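Local structure of IPT/TIG domain-containing protein (Bacteroides thetaiotaomicron, 3TC9) at residues I52-K58 and C69-A75; D127-C133 and E169-T173. The protein is of unconfirmed function but probably serves as an auxiliary nutrient-binding protein, joining an immunoglobulin-like IPT/TIG domain to a six-bladed beta-propeller. All blocks are in the same frame, centred on the assembly; numbering follows the deposited sequence.

Interaction 1 of 2, residues I52-K58 and C69-A75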
loop_
_atom_site.group_PDB
_atom_site.type_symbol
_atom_site.label_atom_id
_atom_site.label_comp_id
_atom_site.label_asym_id
_atom_site.label_seq_id
_atom_site.Cartn_x
_atom_site.Cartn_y
_atom_site.Cartn_z
ATOM N N ILE B 52 -20.039 21.337 -11.570
ATOM C CA ILE B 52 -18.817 20.534 -11.848
ATOM C C ILE B 52 -19.047 19.153 -11.198
ATOM O O ILE B 52 -19.303 19.078 -10.001
ATOM C CB ILE B 52 -17.486 21.216 -11.361
ATOM C CG1 ILE B 52 -17.329 22.652 -11.921
ATOM C CG2 ILE B 52 -16.254 20.349 -11.736
ATOM C CD1 ILE B 52 -16.128 23.466 -11.348
ATOM N N GLY B 53 -18.998 18.101 -11.985
ATOM C CA GLY B 53 -19.236 16.739 -11.507
ATOM C C GLY B 53 -20.584 16.547 -10.819
ATOM O O GLY B 53 -20.667 15.810 -9.833
ATOM N N GLY B 54 -21.622 17.250 -11.304
ATOM C CA GLY B 54 -22.974 17.196 -10.751
ATOM C C GLY B 54 -23.209 18.045 -9.507
ATOM O O GLY B 54 -24.325 18.069 -8.974
ATOM N N GLN B 55 -22.191 18.792 -9.072
ATOM C CA GLN B 55 -22.222 19.616 -7.883
ATOM C C GLN B 55 -22.141 21.101 -8.219
ATOM O O GLN B 55 -21.347 21.480 -9.080
ATOM C CB GLN B 55 -21.033 19.265 -6.951
ATOM C CG GLN B 55 -20.921 17.805 -6.520
ATOM C CD GLN B 55 -22.075 17.313 -5.693
ATOM O OE1 GLN B 55 -22.378 17.846 -4.624
ATOM N NE2 GLN B 55 -22.661 16.221 -6.123
ATOM N N ASP B 56 -22.903 21.936 -7.474
ATOM C CA ASP B 56 -22.906 23.394 -7.627
ATOM C C ASP B 56 -21.564 23.989 -7.232
ATOM O O ASP B 56 -21.056 23.734 -6.146
ATOM C CB ASP B 56 -24.031 24.066 -6.824
ATOM C CG ASP B 56 -24.196 25.551 -7.185
ATOM O OD1 ASP B 56 -24.562 25.853 -8.369
ATOM O OD2 ASP B 56 -23.917 26.411 -6.310
ATOM N N SER B 57 -21.011 24.791 -8.134
ATOM C CA SER B 57 -19.728 25.482 -8.039
ATOM C C SER B 57 -20.000 26.981 -7.941
ATOM O O SER B 57 -20.602 27.544 -8.855
ATOM C CB SER B 57 -18.887 25.148 -9.272
ATOM O OG SER B 57 -17.650 25.838 -9.291
ATOM N N LYS B 58 -19.616 27.622 -6.814
ATOM C CA LYS B 58 -19.872 29.047 -6.586
ATOM C C LYS B 58 -19.013 29.932 -7.516
ATOM O O LYS B 58 -17.788 29.790 -7.563
ATOM C CB LYS B 58 -19.621 29.405 -5.115
ATOM C CG LYS B 58 -20.419 28.555 -4.105
ATOM C CD LYS B 58 -21.130 29.423 -3.077
ATOM C CE LYS B 58 -21.802 28.635 -1.982
ATOM N NZ LYS B 58 -22.181 29.521 -0.842
ATOM N N CYS B 69 -14.737 30.500 -10.704
ATOM C CA CYS B 69 -15.592 29.701 -9.837
ATOM C C CYS B 69 -14.686 28.835 -8.941
ATOM O O CYS B 69 -13.468 28.813 -9.144
ATOM C CB CYS B 69 -16.605 28.879 -10.631
ATOM S SG CYS B 69 -15.859 27.684 -11.751
ATOM N N VAL B 70 -15.257 28.196 -7.917
ATOM C CA VAL B 70 -14.477 27.402 -6.959
ATOM C C VAL B 70 -14.939 25.956 -7.052
ATOM O O VAL B 70 -16.144 25.703 -6.985
ATOM C CB VAL B 70 -14.604 27.995 -5.525
ATOM C CG1 VAL B 70 -13.754 27.216 -4.515
ATOM C CG2 VAL B 70 -14.207 29.470 -5.515
ATOM N N VAL B 71 -13.990 25.017 -7.284
ATOM C CA VAL B 71 -14.322 23.596 -7.425
ATOM C C VAL B 71 -14.910 23.087 -6.088
ATOM O O VAL B 71 -14.274 23.222 -5.050
ATOM C CB VAL B 71 -13.133 22.746 -7.923
ATOM C CG1 VAL B 71 -13.433 21.254 -7.803
ATOM C CG2 VAL B 71 -12.799 23.112 -9.364
ATOM N N PRO B 72 -16.168 22.612 -6.068
ATOM C CA PRO B 72 -16.742 22.167 -4.782
ATOM C C PRO B 72 -16.308 20.736 -4.408
ATOM O O PRO B 72 -15.709 20.027 -5.225
ATOM C CB PRO B 72 -18.257 22.207 -5.068
ATOM C CG PRO B 72 -18.336 21.783 -6.525
ATOM C CD PRO B 72 -17.119 22.396 -7.190
ATOM N N ALA B 73 -16.709 20.292 -3.197
ATOM C CA ALA B 73 -16.525 18.921 -2.746
ATOM C C ALA B 73 -17.423 17.999 -3.559
ATOM O O ALA B 73 -18.523 18.417 -3.927
ATOM C CB ALA B 73 -16.891 18.817 -1.270
ATOM N N LYS B 74 -16.976 16.742 -3.815
ATOM C CA LYS B 74 -17.701 15.668 -4.501
ATOM C C LYS B 74 -17.843 15.904 -6.025
ATOM O O LYS B 74 -18.661 15.245 -6.685
ATOM C CB LYS B 74 -19.080 15.452 -3.845
ATOM C CG LYS B 74 -19.009 15.102 -2.372
ATOM C CD LYS B 74 -20.354 15.289 -1.686
ATOM C CE LYS B 74 -20.409 14.594 -0.335
ATOM N NZ LYS B 74 -19.649 15.314 0.733
ATOM N N ALA B 75 -16.995 16.778 -6.603
ATOM C CA ALA B 75 -17.012 17.100 -8.036
ATOM C C ALA B 75 -16.135 16.115 -8.841
ATOM O O ALA B 75 -15.621 16.485 -9.899
ATOM C CB ALA B 75 -16.528 18.535 -8.230
HETATM O O HOH W 1 -19.182 13.545 -9.378
HETATM O O HOH W 2 -20.638 19.729 -3.398
HETATM O O HOH W 3 -18.063 26.137 -4.843
#
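Where strand 66-70 runs out, Cys69 opens the contact: its CA lies 3.2 Å from Lys58 O in a CA-H...O contact, and its SG is 4.2 Å from Ile52 CD1. Val70 makes the direct polar links. Its N donates to Lys58 O (3.0 Å), while its carbonyl O accepts from Ser57 OG (2.8 Å) and from a water that in turn accepts a hydrogen bond from Lys58 N; one main-chain bond of the pair thus survives, and the water stands in for its partner. Val71 turns its CB away, yet CG2 reaches Ile52 CD1 at 3.9 Å; its backbone bonds instead to Gly31 and Thr32. Pro72, with no amide hydrogen, packs by its ring, CG lying 3.7 Å from Gln55 CB, and starts a type II turn to Ala75. Within that turn Ala73 O and Lys74 O reach Gln55 OE1 and Gly53 O through one water each. Ala75 CB ends 4.0 Å from Ile52 CG2, against the type I' turn Ile52-Gln55 that joins strands 48-52 and 55-62 of the immunoglobulin-like domain. Direct bonds hold only the strand end; these paired oxygens, all acceptors, cannot bond each other, so donating waters must supply the polar links between the turns.

Interaction 2 of 2, residues D127-C133 and E169-T173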
loop_
_atom_site.group_PDB
_atom_site.type_symbol
_atom_site.label_atom_id
_atom_site.label_comp_id
_atom_site.label_asym_id
_atom_site.label_seq_id
_atom_site.Cartn_x
_atom_site.Cartn_y
_atom_site.Cartn_z
ATOM N N ASP B 127 -26.196 4.852 25.652
ATOM C CA ASP B 127 -25.964 3.810 24.653
ATOM C C ASP B 127 -26.988 4.077 23.533
ATOM O O ASP B 127 -28.044 4.660 23.801
ATOM C CB ASP B 127 -26.100 2.405 25.280
ATOM C CG ASP B 127 -24.955 1.990 26.201
ATOM O OD1 ASP B 127 -23.921 2.687 26.216
ATOM O OD2 ASP B 127 -25.068 0.925 26.849
ATOM N N GLY B 128 -26.652 3.743 22.295
ATOM C CA GLY B 128 -27.556 3.992 21.184
ATOM C C GLY B 128 -26.930 3.771 19.825
ATOM O O GLY B 128 -25.725 3.521 19.727
ATOM N N PRO B 129 -27.744 3.877 18.745
ATOM C CA PRO B 129 -27.190 3.718 17.398
ATOM C C PRO B 129 -26.157 4.808 17.082
ATOM O O PRO B 129 -26.086 5.802 17.802
ATOM C CB PRO B 129 -28.427 3.826 16.497
ATOM C CG PRO B 129 -29.415 4.592 17.290
ATOM C CD PRO B 129 -29.185 4.196 18.704
ATOM N N PHE B 130 -25.384 4.637 16.000
ATOM C CA PHE B 130 -24.348 5.596 15.582
ATOM C C PHE B 130 -24.889 7.039 15.458
ATOM O O PHE B 130 -24.241 7.976 15.916
ATOM C CB PHE B 130 -23.691 5.142 14.261
ATOM C CG PHE B 130 -22.570 4.132 14.419
ATOM C CD1 PHE B 130 -22.304 3.540 15.656
ATOM C CD2 PHE B 130 -21.775 3.783 13.336
ATOM C CE1 PHE B 130 -21.268 2.612 15.801
ATOM C CE2 PHE B 130 -20.727 2.879 13.488
ATOM C CZ PHE B 130 -20.482 2.296 14.718
ATOM N N ASP B 131 -26.095 7.192 14.913
ATOM C CA ASP B 131 -26.756 8.484 14.726
ATOM C C ASP B 131 -27.323 9.104 16.044
ATOM O O ASP B 131 -27.689 10.281 16.017
ATOM C CB ASP B 131 -27.894 8.342 13.692
ATOM C CG ASP B 131 -29.027 7.413 14.128
ATOM O OD1 ASP B 131 -28.904 6.186 13.923
ATOM O OD2 ASP B 131 -30.033 7.916 14.678
ATOM N N ASP B 132 -27.439 8.340 17.161
ATOM C CA ASP B 132 -28.035 8.858 18.398
ATOM C C ASP B 132 -27.443 8.139 19.633
ATOM O O ASP B 132 -28.127 7.418 20.358
ATOM C CB ASP B 132 -29.575 8.723 18.332
ATOM C CG ASP B 132 -30.358 9.294 19.515
ATOM O OD1 ASP B 132 -30.090 10.461 19.908
ATOM O OD2 ASP B 132 -31.251 8.581 20.037
ATOM N N CYS B 133 -26.157 8.373 19.877
ATOM C CA CYS B 133 -25.431 7.761 20.994
ATOM C C CYS B 133 -24.902 8.835 21.978
ATOM O O CYS B 133 -24.059 8.532 22.825
ATOM C CB CYS B 133 -24.305 6.861 20.474
ATOM S SG CYS B 133 -23.139 7.686 19.362
ATOM N N GLU B 169 -23.762 -0.885 13.949
ATOM C CA GLU B 169 -23.779 0.586 14.007
ATOM C C GLU B 169 -24.408 1.001 15.348
ATOM O O GLU B 169 -25.395 1.747 15.399
ATOM C CB GLU B 169 -24.468 1.223 12.794
ATOM C CG GLU B 169 -23.739 0.940 11.492
ATOM C CD GLU B 169 -24.251 1.657 10.256
ATOM O OE1 GLU B 169 -25.455 1.998 10.209
ATOM O OE2 GLU B 169 -23.452 1.835 9.310
ATOM N N TYR B 170 -23.825 0.470 16.449
ATOM C CA TYR B 170 -24.299 0.709 17.803
ATOM C C TYR B 170 -23.143 0.956 18.750
ATOM O O TYR B 170 -22.065 0.368 18.598
ATOM C CB TYR B 170 -25.145 -0.496 18.270
ATOM C CG TYR B 170 -25.980 -0.234 19.509
ATOM C CD1 TYR B 170 -27.253 0.327 19.414
ATOM C CD2 TYR B 170 -25.531 -0.615 20.770
ATOM C CE1 TYR B 170 -28.036 0.548 20.552
ATOM C CE2 TYR B 170 -26.306 -0.403 21.913
ATOM C CZ TYR B 170 -27.547 0.207 21.802
ATOM O OH TYR B 170 -28.315 0.452 22.921
ATOM N N VAL B 171 -23.374 1.832 19.738
ATOM C CA VAL B 171 -22.404 2.188 20.779
ATOM C C VAL B 171 -22.959 1.696 22.112
ATOM O O VAL B 171 -24.053 2.097 22.491
ATOM C CB VAL B 171 -22.054 3.706 20.797
ATOM C CG1 VAL B 171 -20.987 4.005 21.846
ATOM C CG2 VAL B 171 -21.591 4.176 19.413
ATOM N N SER B 172 -22.211 0.825 22.809
ATOM C CA SER B 172 -22.646 0.236 24.081
ATOM C C SER B 172 -21.613 0.389 25.174
ATOM O O SER B 172 -20.459 0.681 24.896
ATOM C CB SER B 172 -22.969 -1.243 23.899
ATOM O OG SER B 172 -21.943 -1.924 23.194
ATOM N N THR B 173 -22.029 0.199 26.422
ATOM C CA THR B 173 -21.142 0.284 27.582
ATOM C C THR B 173 -20.737 -1.143 27.954
ATOM O O THR B 173 -21.599 -2.021 28.065
ATOM C CB THR B 173 -21.848 1.058 28.707
ATOM O OG1 THR B 173 -22.163 2.357 28.207
ATOM C CG2 THR B 173 -20.995 1.198 29.963
#
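Phe130 lays the face of its ring against backbone: Glu169 CA stands 3.5 Å from the ring centroid and only 4° off its normal, a CH-pi contact almost exactly over the centre. The same residue is tied down by its main chain, Phe130 N donating to Glu169 O at 3.0 Å. Two residues earlier, Gly128 joins Val171 in an antiparallel hydrogen-bonded pair, with Gly128 N to Val171 O at 3.1 Å and Val171 N to Gly128 O at 2.9 Å. Strand 128-129 thereby becomes an edge of the sheet containing 159-165 and 170-175, an extra strand on a propeller blade; Glu169 and Tyr170, both opposite Asp165, form a G1 beta bulge where 170-175 begins. On one face Tyr170 CE1 packs on Pro129 CD (4.2 Å); on the other, Val171 CG2 meets Cys133 SG (3.8 Å) and Phe130 CD1 (3.9 Å). At the far end Thr173 OG1 donates to Asp127 OD1 at 2.7 Å, and the Asp127 carboxylate also forms a salt bridge with Arg162.

In the fold
The two contacts belong to different parts of the chain and do not touch: their centres are 34 Å apart and their nearest atoms about 16 Å. Interaction 1 lies within the N-terminal IPT/TIG domain and is complete before the chain enters the propeller, where interaction 2 forms. They also differ in reach, since 52-58 and 69-75 are separated by 10 residues of a local hairpin, whereas 35 residues, including three strands of the same blade, lie between 127-133 and 169-173. Strand 107-113, between the two contacts in sequence, belongs to the neighbouring propeller sheet; its Phe112 and Leu113 pack on interaction 2.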